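Local coordinates for Rho GTPase-activating protein 27 (Homo sapiens, PDB 3PP2) that probably acts as a GTPase-activating protein that switches off CDC42 and RAC1 and may take part in clathrin-mediated endocytosis, its pleckstrin homology (PH) domain being the part in this crystal, at residues L14-T19 with T65-V70; S34-E39 with S112-A117. All blocks are in the same frame, centred on the assembly; numbering follows the deposited sequence.

Interaction 1 (L14-T19 with T65-V70); sequences LHRTKT and TPEYTV
The backbones come nearest where Lys18 and Tyr68 stand with their CA atoms 8.4 Å apart, too far for sheet pairing. Strand 10-21 and strand 66-71 are separated in the sheet by strands 32-39 and 42-46, so the contact is made by side chains reaching across a curved sheet. A classic beta bulge, in which Glu67 and Tyr68 both lie opposite Phe45, sends both of these side chains toward 14-19. Arg16 forms a salt bridge with Glu67, NH1 donating to OE1 at 2.8 Å with an N-H...O angle of 153°. OE1 lies near the guanidinium plane, whereas NH1 meets it from the anti side of the carboxylate and 33° out of that plane. With Phe46 O also on NH1 and Ser34 OG on NE, three acceptors hold the guanidinium in place. Its NH2 comes to the edge of the Tyr68 ring, 3.8 Å from CE2; CE2 and CD2 sit over one guanidinium face, the ring steeply turned against it, while Glu67 CG lies over one ring face. In Lys18, CG opposite the backbone N (chi1 -169°) and every later torsion extended carry the chain obliquely past the ring, CD 4.0 Å from Tyr68 CE1; NZ pairs with Asp21. A water links Lys18 and Tyr68, accepting from Lys18 N at 2.9 Å and hydrogen-bonded to Tyr68 OH at 2.9 Å. These links are this domain's own way of joining two strands of the strongly bent N-terminal PH sheet: its curvature brings strand 66-71 round toward the long first strand, which takes part in both sheets of the barrel.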
ATOM      1  N   LEU A  14      -6.217   9.453  -9.168  1.00 15.37           N
ATOM      2  CA  LEU A  14      -7.205   8.471  -8.758  1.00 14.98           C
ATOM      3  C   LEU A  14      -8.163   8.192  -9.900  1.00 15.76           C
ATOM      4  O   LEU A  14      -8.404   9.046 -10.760  1.00 17.04           O
ATOM      5  CB  LEU A  14      -8.026   8.946  -7.549  1.00 15.11           C
ATOM      6  CG  LEU A  14      -7.237   9.102  -6.254  1.00 15.35           C
ATOM      7  CD1 LEU A  14      -8.086   9.797  -5.184  1.00 18.28           C
ATOM      8  CD2 LEU A  14      -6.710   7.766  -5.776  1.00 17.87           C
ATOM      9  N   HIS A  15      -8.781   7.021  -9.857  1.00 15.27           N
ATOM     10  CA  HIS A  15      -9.902   6.706 -10.720  1.00 16.77           C
ATOM     11  C   HIS A  15     -11.187   7.156 -10.036  1.00 15.48           C
ATOM     12  O   HIS A  15     -11.366   7.014  -8.818  1.00 16.34           O
ATOM     13  CB  HIS A  15      -9.931   5.245 -11.041  1.00 16.59           C
ATOM     14  CG  HIS A  15      -8.754   4.808 -11.816  1.00 18.00           C
ATOM     15  ND1 HIS A  15      -8.798   4.585 -13.164  1.00 19.72           N
ATOM     16  CD2 HIS A  15      -7.500   4.501 -11.413  1.00 20.89           C
ATOM     17  CE1 HIS A  15      -7.606   4.183 -13.571  1.00 22.09           C
ATOM     18  NE2 HIS A  15      -6.791   4.147 -12.529  1.00 22.25           N
ATOM     19  N   ARG A  16     -12.093   7.718 -10.807  1.00 16.47           N
ATOM     20  CA  ARG A  16     -13.383   8.149 -10.252  1.00 16.51           C
ATOM     21  C   ARG A  16     -14.464   8.158 -11.291  1.00 17.19           C
ATOM     22  O   ARG A  16     -14.190   8.371 -12.490  1.00 18.42           O
ATOM     23  CB  ARG A  16     -13.249   9.530  -9.594  1.00 17.05           C
ATOM     24  CG  ARG A  16     -13.260  10.727 -10.512  1.00 18.23           C
ATOM     25  CD  ARG A  16     -12.068  10.760 -11.397  1.00 19.20           C
ATOM     26  NE  ARG A  16     -11.942  11.977 -12.190  1.00 18.46           N
ATOM     27  CZ  ARG A  16     -12.670  12.243 -13.246  1.00 20.54           C
ATOM     28  NH1 ARG A  16     -12.446  13.377 -13.937  1.00 21.28           N
ATOM     29  NH2 ARG A  16     -13.602  11.376 -13.641  1.00 21.19           N
ATOM     30  N   THR A  17     -15.698   7.985 -10.826  1.00 16.50           N
ATOM     31  CA  THR A  17     -16.870   8.203 -11.649  1.00 16.75           C
ATOM     32  C   THR A  17     -17.954   8.833 -10.786  1.00 16.07           C
ATOM     33  O   THR A  17     -18.109   8.480  -9.613  1.00 17.89           O
ATOM     34  CB  THR A  17     -17.413   6.868 -12.242  1.00 18.01           C
ATOM     35  OG1 THR A  17     -18.562   7.144 -13.045  1.00 19.83           O
ATOM     36  CG2 THR A  17     -17.762   5.778 -11.202  1.00 19.47           C
ATOM     37  N   LYS A  18     -18.741   9.695 -11.392  1.00 16.94           N
ATOM     38  CA  LYS A  18     -19.968  10.155 -10.788  1.00 17.12           C
ATOM     39  C   LYS A  18     -20.983   9.035 -10.954  1.00 17.11           C
ATOM     40  O   LYS A  18     -20.951   8.276 -11.951  1.00 19.53           O
ATOM     41  CB  LYS A  18     -20.452  11.439 -11.464  1.00 17.75           C
ATOM     42  CG  LYS A  18     -21.576  12.144 -10.758  1.00 18.97           C
ATOM     43  CD  LYS A  18     -21.805  13.553 -11.363  1.00 19.96           C
ATOM     44  CE  LYS A  18     -22.896  14.298 -10.615  1.00 21.62           C
ATOM     45  NZ  LYS A  18     -23.114  15.617 -11.309  1.00 21.81           N
ATOM     46  N   THR A  19     -21.802   8.841  -9.918  1.00 17.73           N
ATOM     47  CA  THR A  19     -22.856   7.815  -9.940  1.00 18.57           C
ATOM     48  C   THR A  19     -24.259   8.372  -9.653  1.00 19.14           C
ATOM     49  O   THR A  19     -25.238   7.719  -9.972  1.00 19.40           O
ATOM     50  CB  THR A  19     -22.558   6.701  -8.935  1.00 19.42           C
ATOM     51  OG1 THR A  19     -22.285   7.299  -7.659  1.00 19.90           O
ATOM     52  CG2 THR A  19     -21.362   5.876  -9.401  1.00 20.74           C
ATOM     53  N   THR A  65      -8.532  22.269 -15.694  1.00 22.00           N
ATOM     54  CA  THR A  65      -9.890  22.652 -15.315  1.00 21.54           C
ATOM     55  C   THR A  65     -10.504  21.572 -14.429  1.00 21.44           C
ATOM     56  O   THR A  65     -10.498  20.402 -14.792  1.00 22.15           O
ATOM     57  CB  THR A  65     -10.795  22.898 -16.550  1.00 21.10           C
ATOM     58  OG1 THR A  65     -10.281  24.026 -17.262  1.00 24.00           O
ATOM     59  CG2 THR A  65     -12.259  23.199 -16.155  1.00 23.18           C
ATOM     60  N   PRO A  66     -11.056  21.958 -13.284  1.00 20.58           N
ATOM     61  CA  PRO A  66     -11.837  20.991 -12.518  1.00 20.65           C
ATOM     62  C   PRO A  66     -13.000  20.395 -13.297  1.00 20.94           C
ATOM     63  O   PRO A  66     -13.716  21.126 -14.057  1.00 23.38           O
ATOM     64  CB  PRO A  66     -12.348  21.799 -11.324  1.00 22.12           C
ATOM     65  CG  PRO A  66     -11.448  22.911 -11.230  1.00 24.33           C
ATOM     66  CD  PRO A  66     -11.073  23.271 -12.630  1.00 22.32           C
ATOM     67  N   GLU A  67     -13.198  19.102 -13.118  1.00 20.08           N
ATOM     68  CA  GLU A  67     -14.384  18.440 -13.639  1.00 19.69           C
ATOM     69  C   GLU A  67     -15.488  18.311 -12.603  1.00 20.25           C
ATOM     70  O   GLU A  67     -16.647  18.636 -12.911  1.00 22.72           O
ATOM     71  CB  GLU A  67     -14.053  17.051 -14.213  1.00 20.98           C
ATOM     72  CG  GLU A  67     -15.281  16.457 -14.890  1.00 22.99           C
ATOM     73  CD  GLU A  67     -15.049  15.351 -15.865  1.00 30.69           C
ATOM     74  OE1 GLU A  67     -13.973  14.732 -15.834  1.00 34.14           O
ATOM     75  OE2 GLU A  67     -15.991  15.096 -16.672  1.00 35.89           O
ATOM     76  N   TYR A  68     -15.122  17.826 -11.410  1.00 19.08           N
ATOM     77  CA  TYR A  68     -16.082  17.628 -10.307  1.00 19.24           C
ATOM     78  C   TYR A  68     -15.461  18.214  -9.040  1.00 19.28           C
ATOM     79  O   TYR A  68     -14.288  17.960  -8.733  1.00 20.91           O
ATOM     80  CB  TYR A  68     -16.358  16.148 -10.056  1.00 20.63           C
ATOM     81  CG  TYR A  68     -16.828  15.356 -11.233  1.00 20.16           C
ATOM     82  CD1 TYR A  68     -18.009  15.659 -11.873  1.00 20.31           C
ATOM     83  CD2 TYR A  68     -16.107  14.287 -11.717  1.00 22.40           C
ATOM     84  CE1 TYR A  68     -18.448  14.930 -12.971  1.00 22.82           C
ATOM     85  CE2 TYR A  68     -16.567  13.544 -12.807  1.00 23.79           C
ATOM     86  CZ  TYR A  68     -17.743  13.879 -13.424  1.00 25.05           C
ATOM     87  OH  TYR A  68     -18.172  13.150 -14.537  1.00 29.02           O
ATOM     88  N   THR A  69     -16.232  19.022  -8.324  1.00 21.26           N
ATOM     89  CA  THR A  69     -15.789  19.544  -7.034  1.00 21.85           C
ATOM     90  C   THR A  69     -16.774  19.024  -5.992  1.00 22.57           C
ATOM     91  O   THR A  69     -18.016  19.135  -6.156  1.00 25.15           O
ATOM     92  CB  THR A  69     -15.686  21.057  -7.074  1.00 23.37           C
ATOM     93  OG1 THR A  69     -14.809  21.453  -8.144  1.00 24.64           O
ATOM     94  CG2 THR A  69     -15.201  21.645  -5.730  1.00 26.24           C
ATOM     95  N   VAL A  70     -16.249  18.488  -4.924  1.00 21.56           N
ATOM     96  CA  VAL A  70     -17.083  17.982  -3.882  1.00 22.09           C
ATOM     97  C   VAL A  70     -16.722  18.685  -2.579  1.00 20.54           C
ATOM     98  O   VAL A  70     -15.625  18.523  -2.064  1.00 20.24           O
ATOM     99  CB  VAL A  70     -16.941  16.455  -3.716  1.00 22.80           C
ATOM    100  CG1 VAL A  70     -17.947  15.992  -2.684  1.00 25.26           C
ATOM    101  CG2 VAL A  70     -17.049  15.740  -5.110  1.00 26.76           C
TER
HETATM  102  O   HOH W   1     -18.092  10.303 -14.108  1.00 23.03           O

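Interaction 2 (S34-E39 with S112-A117); sequences SWTVLE and STWHKA
Leu38 and Ala117 make the tightest apolar meeting of the strand with the helix: Leu38 CD2 is 3.5 Å from Ala117 CB, and it also lies 3.4 Å from Ala117 O in van der Waals contact. Leu38 reaches there with CG anti to its backbone N (chi1 176°), which extends the side chain from strand 34-39 toward the helix. The segment axes run 10.8 Å apart at closest, inclined by 35°. Across that distance Leu38 meets Ala117 directly, and nearer the start of 34-39 the indole of Trp114 spans the interval, its six-membered ring projecting from the helix to the strand.

In the contacts of that aromatic ring, Leu38 CB packs 4.0 Å from Trp114 CZ3, and Thr36 CG2 lies 3.9 Å from CH2 and 4.0 Å from CZ3. The carbonyl oxygen of Thr36 comes to the ring edge, 3.7 Å from CH2, near the plane of the indole. Around the same ring, Leu14 and Leu43 add apolar cover, and Lys10 makes a cation-pi contact.

No hydrogen bond crosses between the segments; within 34-39, Thr36 OG1 donates to Ser34 O at 3.2 Å from above the carbonyl plane. OG1 stands beside the backbone N (chi1 -55°), which puts CG2, opposite that N, on the indole side. A serine here would lack that methyl and would probably open a gap beside CH2 and CZ3, leaving the outer end of the indole less firmly held.

A C-terminal helix laid over one open end of the beta barrel, with a tryptophan of that helix packed into the hydrophobic core of the barrel, is the signature of the PH domain; Trp114 fills that place.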
ATOM      1  N   SER A  34      -7.895  10.793 -13.019  1.00 17.80           N
ATOM      2  CA  SER A  34      -7.532  12.198 -13.004  1.00 17.53           C
ATOM      3  C   SER A  34      -6.724  12.591 -11.830  1.00 16.95           C
ATOM      4  O   SER A  34      -6.795  11.948 -10.770  1.00 17.85           O
ATOM      5  CB  SER A  34      -8.780  13.090 -13.038  1.00 18.49           C
ATOM      6  OG  SER A  34      -9.454  13.139 -11.804  1.00 17.79           O
ATOM      7  N   TRP A  35      -5.957  13.651 -12.000  1.00 17.63           N
ATOM      8  CA  TRP A  35      -5.434  14.362 -10.861  1.00 17.92           C
ATOM      9  C   TRP A  35      -6.598  14.759  -9.950  1.00 17.33           C
ATOM     10  O   TRP A  35      -7.706  15.087 -10.405  1.00 17.71           O
ATOM     11  CB  TRP A  35      -4.686  15.609 -11.336  1.00 17.95           C
ATOM     12  CG  TRP A  35      -3.891  16.336 -10.326  1.00 21.38           C
ATOM     13  CD1 TRP A  35      -4.055  17.612  -9.918  1.00 22.82           C
ATOM     14  CD2 TRP A  35      -2.785  15.802  -9.590  1.00 23.66           C
ATOM     15  NE1 TRP A  35      -3.105  17.917  -8.960  1.00 24.27           N
ATOM     16  CE2 TRP A  35      -2.312  16.816  -8.754  1.00 24.37           C
ATOM     17  CE3 TRP A  35      -2.141  14.561  -9.580  1.00 26.02           C
ATOM     18  CZ2 TRP A  35      -1.219  16.630  -7.906  1.00 26.22           C
ATOM     19  CZ3 TRP A  35      -1.050  14.365  -8.705  1.00 26.20           C
ATOM     20  CH2 TRP A  35      -0.605  15.397  -7.911  1.00 25.90           C
ATOM     21  N   THR A  36      -6.325  14.687  -8.655  1.00 16.83           N
ATOM     22  CA  THR A  36      -7.286  14.898  -7.585  1.00 16.28           C
ATOM     23  C   THR A  36      -6.573  15.678  -6.512  1.00 16.09           C
ATOM     24  O   THR A  36      -5.446  15.339  -6.145  1.00 17.74           O
ATOM     25  CB  THR A  36      -7.779  13.540  -7.023  1.00 16.91           C
ATOM     26  OG1 THR A  36      -8.308  12.744  -8.098  1.00 18.40           O
ATOM     27  CG2 THR A  36      -8.870  13.706  -5.965  1.00 17.10           C
ATOM     28  N   VAL A  37      -7.227  16.706  -5.994  1.00 16.72           N
ATOM     29  CA  VAL A  37      -6.690  17.523  -4.920  1.00 17.91           C
ATOM     30  C   VAL A  37      -7.695  17.673  -3.800  1.00 17.51           C
ATOM     31  O   VAL A  37      -8.834  18.019  -4.031  1.00 18.51           O
ATOM     32  CB  VAL A  37      -6.296  18.937  -5.416  1.00 18.35           C
ATOM     33  CG1 VAL A  37      -5.845  19.885  -4.271  1.00 21.31           C
ATOM     34  CG2 VAL A  37      -5.190  18.800  -6.508  1.00 20.55           C
ATOM     35  N   LEU A  38      -7.251  17.358  -2.598  1.00 17.37           N
ATOM     36  CA  LEU A  38      -7.981  17.656  -1.372  1.00 18.14           C
ATOM     37  C   LEU A  38      -7.307  18.813  -0.672  1.00 19.78           C
ATOM     38  O   LEU A  38      -6.139  18.738  -0.312  1.00 21.28           O
ATOM     39  CB  LEU A  38      -7.967  16.434  -0.464  1.00 18.58           C
ATOM     40  CG  LEU A  38      -8.606  16.590   0.909  1.00 20.07           C
ATOM     41  CD1 LEU A  38     -10.070  16.901   0.787  1.00 22.87           C
ATOM     42  CD2 LEU A  38      -8.354  15.331   1.716  1.00 26.04           C
ATOM     43  N   GLU A  39      -8.033  19.919  -0.510  1.00 22.16           N
ATOM     44  CA  GLU A  39      -7.472  21.116   0.132  1.00 25.34           C
ATOM     45  C   GLU A  39      -8.607  21.837   0.822  1.00 26.87           C
ATOM     46  O   GLU A  39      -9.648  22.041   0.219  1.00 26.10           O
ATOM     47  CB  GLU A  39      -6.825  22.016  -0.947  1.00 27.33           C
ATOM     48  CG  GLU A  39      -6.075  23.218  -0.447  1.00 33.84           C
ATOM     49  CD  GLU A  39      -5.162  23.840  -1.534  1.00 39.15           C
ATOM     50  OE1 GLU A  39      -5.126  23.334  -2.700  1.00 43.62           O
ATOM     51  OE2 GLU A  39      -4.481  24.847  -1.215  1.00 46.16           O
ATOM     52  N   SER A 112      -6.699   3.614   1.087  1.00 13.48           N
ATOM     53  CA  SER A 112      -6.883   3.794   2.542  1.00 14.17           C
ATOM     54  C   SER A 112      -6.359   5.141   3.009  1.00 14.83           C
ATOM     55  O   SER A 112      -6.967   5.803   3.839  1.00 14.81           O
ATOM     56  CB  SER A 112      -6.220   2.641   3.286  1.00 15.46           C
ATOM     57  OG  SER A 112      -6.362   2.795   4.686  1.00 16.39           O
ATOM     58  N   THR A 113      -5.208   5.544   2.475  1.00 14.57           N
ATOM     59  CA  THR A 113      -4.662   6.836   2.850  1.00 15.68           C
ATOM     60  C   THR A 113      -5.573   7.994   2.364  1.00 14.98           C
ATOM     61  O   THR A 113      -5.710   9.004   3.060  1.00 15.39           O
ATOM     62  CB  THR A 113      -3.209   7.048   2.397  1.00 16.40           C
ATOM     63  OG1 THR A 113      -3.132   7.067   0.963  1.00 19.61           O
ATOM     64  CG2 THR A 113      -2.289   5.936   3.005  1.00 19.54           C
ATOM     65  N   TRP A 114      -6.168   7.855   1.200  1.00 14.45           N
ATOM     66  CA  TRP A 114      -7.163   8.830   0.754  1.00 14.11           C
ATOM     67  C   TRP A 114      -8.429   8.826   1.599  1.00 14.06           C
ATOM     68  O   TRP A 114      -8.996   9.877   1.882  1.00 15.50           O
ATOM     69  CB  TRP A 114      -7.503   8.650  -0.735  1.00 14.68           C
ATOM     70  CG  TRP A 114      -6.543   9.354  -1.632  1.00 14.04           C
ATOM     71  CD1 TRP A 114      -5.458   8.836  -2.256  1.00 15.13           C
ATOM     72  CD2 TRP A 114      -6.612  10.717  -2.015  1.00 14.45           C
ATOM     73  NE1 TRP A 114      -4.828   9.787  -3.007  1.00 15.65           N
ATOM     74  CE2 TRP A 114      -5.513  10.957  -2.892  1.00 14.07           C
ATOM     75  CE3 TRP A 114      -7.501  11.763  -1.738  1.00 14.26           C
ATOM     76  CZ2 TRP A 114      -5.289  12.182  -3.487  1.00 15.76           C
ATOM     77  CZ3 TRP A 114      -7.259  12.998  -2.341  1.00 17.31           C
ATOM     78  CH2 TRP A 114      -6.168  13.189  -3.194  1.00 18.06           C
ATOM     79  N   HIS A 115      -8.885   7.656   2.013  1.00 14.06           N
ATOM     80  CA  HIS A 115      -9.996   7.593   2.912  1.00 13.95           C
ATOM     81  C   HIS A 115      -9.718   8.386   4.162  1.00 14.26           C
ATOM     82  O   HIS A 115     -10.549   9.182   4.595  1.00 15.69           O
ATOM     83  CB  HIS A 115     -10.300   6.117   3.235  1.00 13.92           C
ATOM     84  CG  HIS A 115     -11.409   5.931   4.202  1.00 14.92           C
ATOM     85  ND1 HIS A 115     -11.274   6.211   5.540  1.00 14.92           N
ATOM     86  CD2 HIS A 115     -12.690   5.527   4.027  1.00 16.79           C
ATOM     87  CE1 HIS A 115     -12.436   6.012   6.139  1.00 16.27           C
ATOM     88  NE2 HIS A 115     -13.302   5.557   5.252  1.00 18.43           N
ATOM     89  N   LYS A 116      -8.535   8.199   4.746  1.00 15.16           N
ATOM     90  CA  LYS A 116      -8.152   8.930   5.957  1.00 15.95           C
ATOM     91  C   LYS A 116      -8.193  10.439   5.763  1.00 16.75           C
ATOM     92  O   LYS A 116      -8.722  11.170   6.588  1.00 17.89           O
ATOM     93  CB  LYS A 116      -6.763   8.488   6.424  1.00 16.96           C
ATOM     94  CG  LYS A 116      -6.382   8.979   7.801  1.00 19.49           C
ATOM     95  CD  LYS A 116      -5.008   8.397   8.211  1.00 23.94           C
ATOM     96  CE  LYS A 116      -4.611   8.884   9.611  1.00 29.35           C
ATOM     97  NZ  LYS A 116      -3.225   8.546   9.882  1.00 35.99           N
ATOM     98  N   ALA A 117      -7.667  10.895   4.632  1.00 15.99           N
ATOM     99  CA  ALA A 117      -7.601  12.332   4.360  1.00 17.27           C
ATOM    100  C   ALA A 117      -9.008  12.890   4.158  1.00 16.63           C
ATOM    101  O   ALA A 117      -9.349  13.976   4.666  1.00 18.28           O
ATOM    102  CB  ALA A 117      -6.667  12.613   3.179  1.00 17.92           C
TER

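Both contacts use the N-terminal sheet of the PH domain, in which strands 10-21 and 32-39 are neighbours, but they differ in place and chemistry. Interaction 1 is partly buried, joins two strands of that sheet and relies on charge, a phenol and a water. Interaction 2 is buried, joins the sheet to the closing helix and is almost wholly apolar across the gap. They meet directly: Arg16 NE lies 2.8 Å from Ser34 OG, a probable hydrogen bond, and Leu14 CD1 packs 3.6 Å from Trp114 CD2. Strand 10-21 therefore contributes a polar residue to one and an apolar residue to the other.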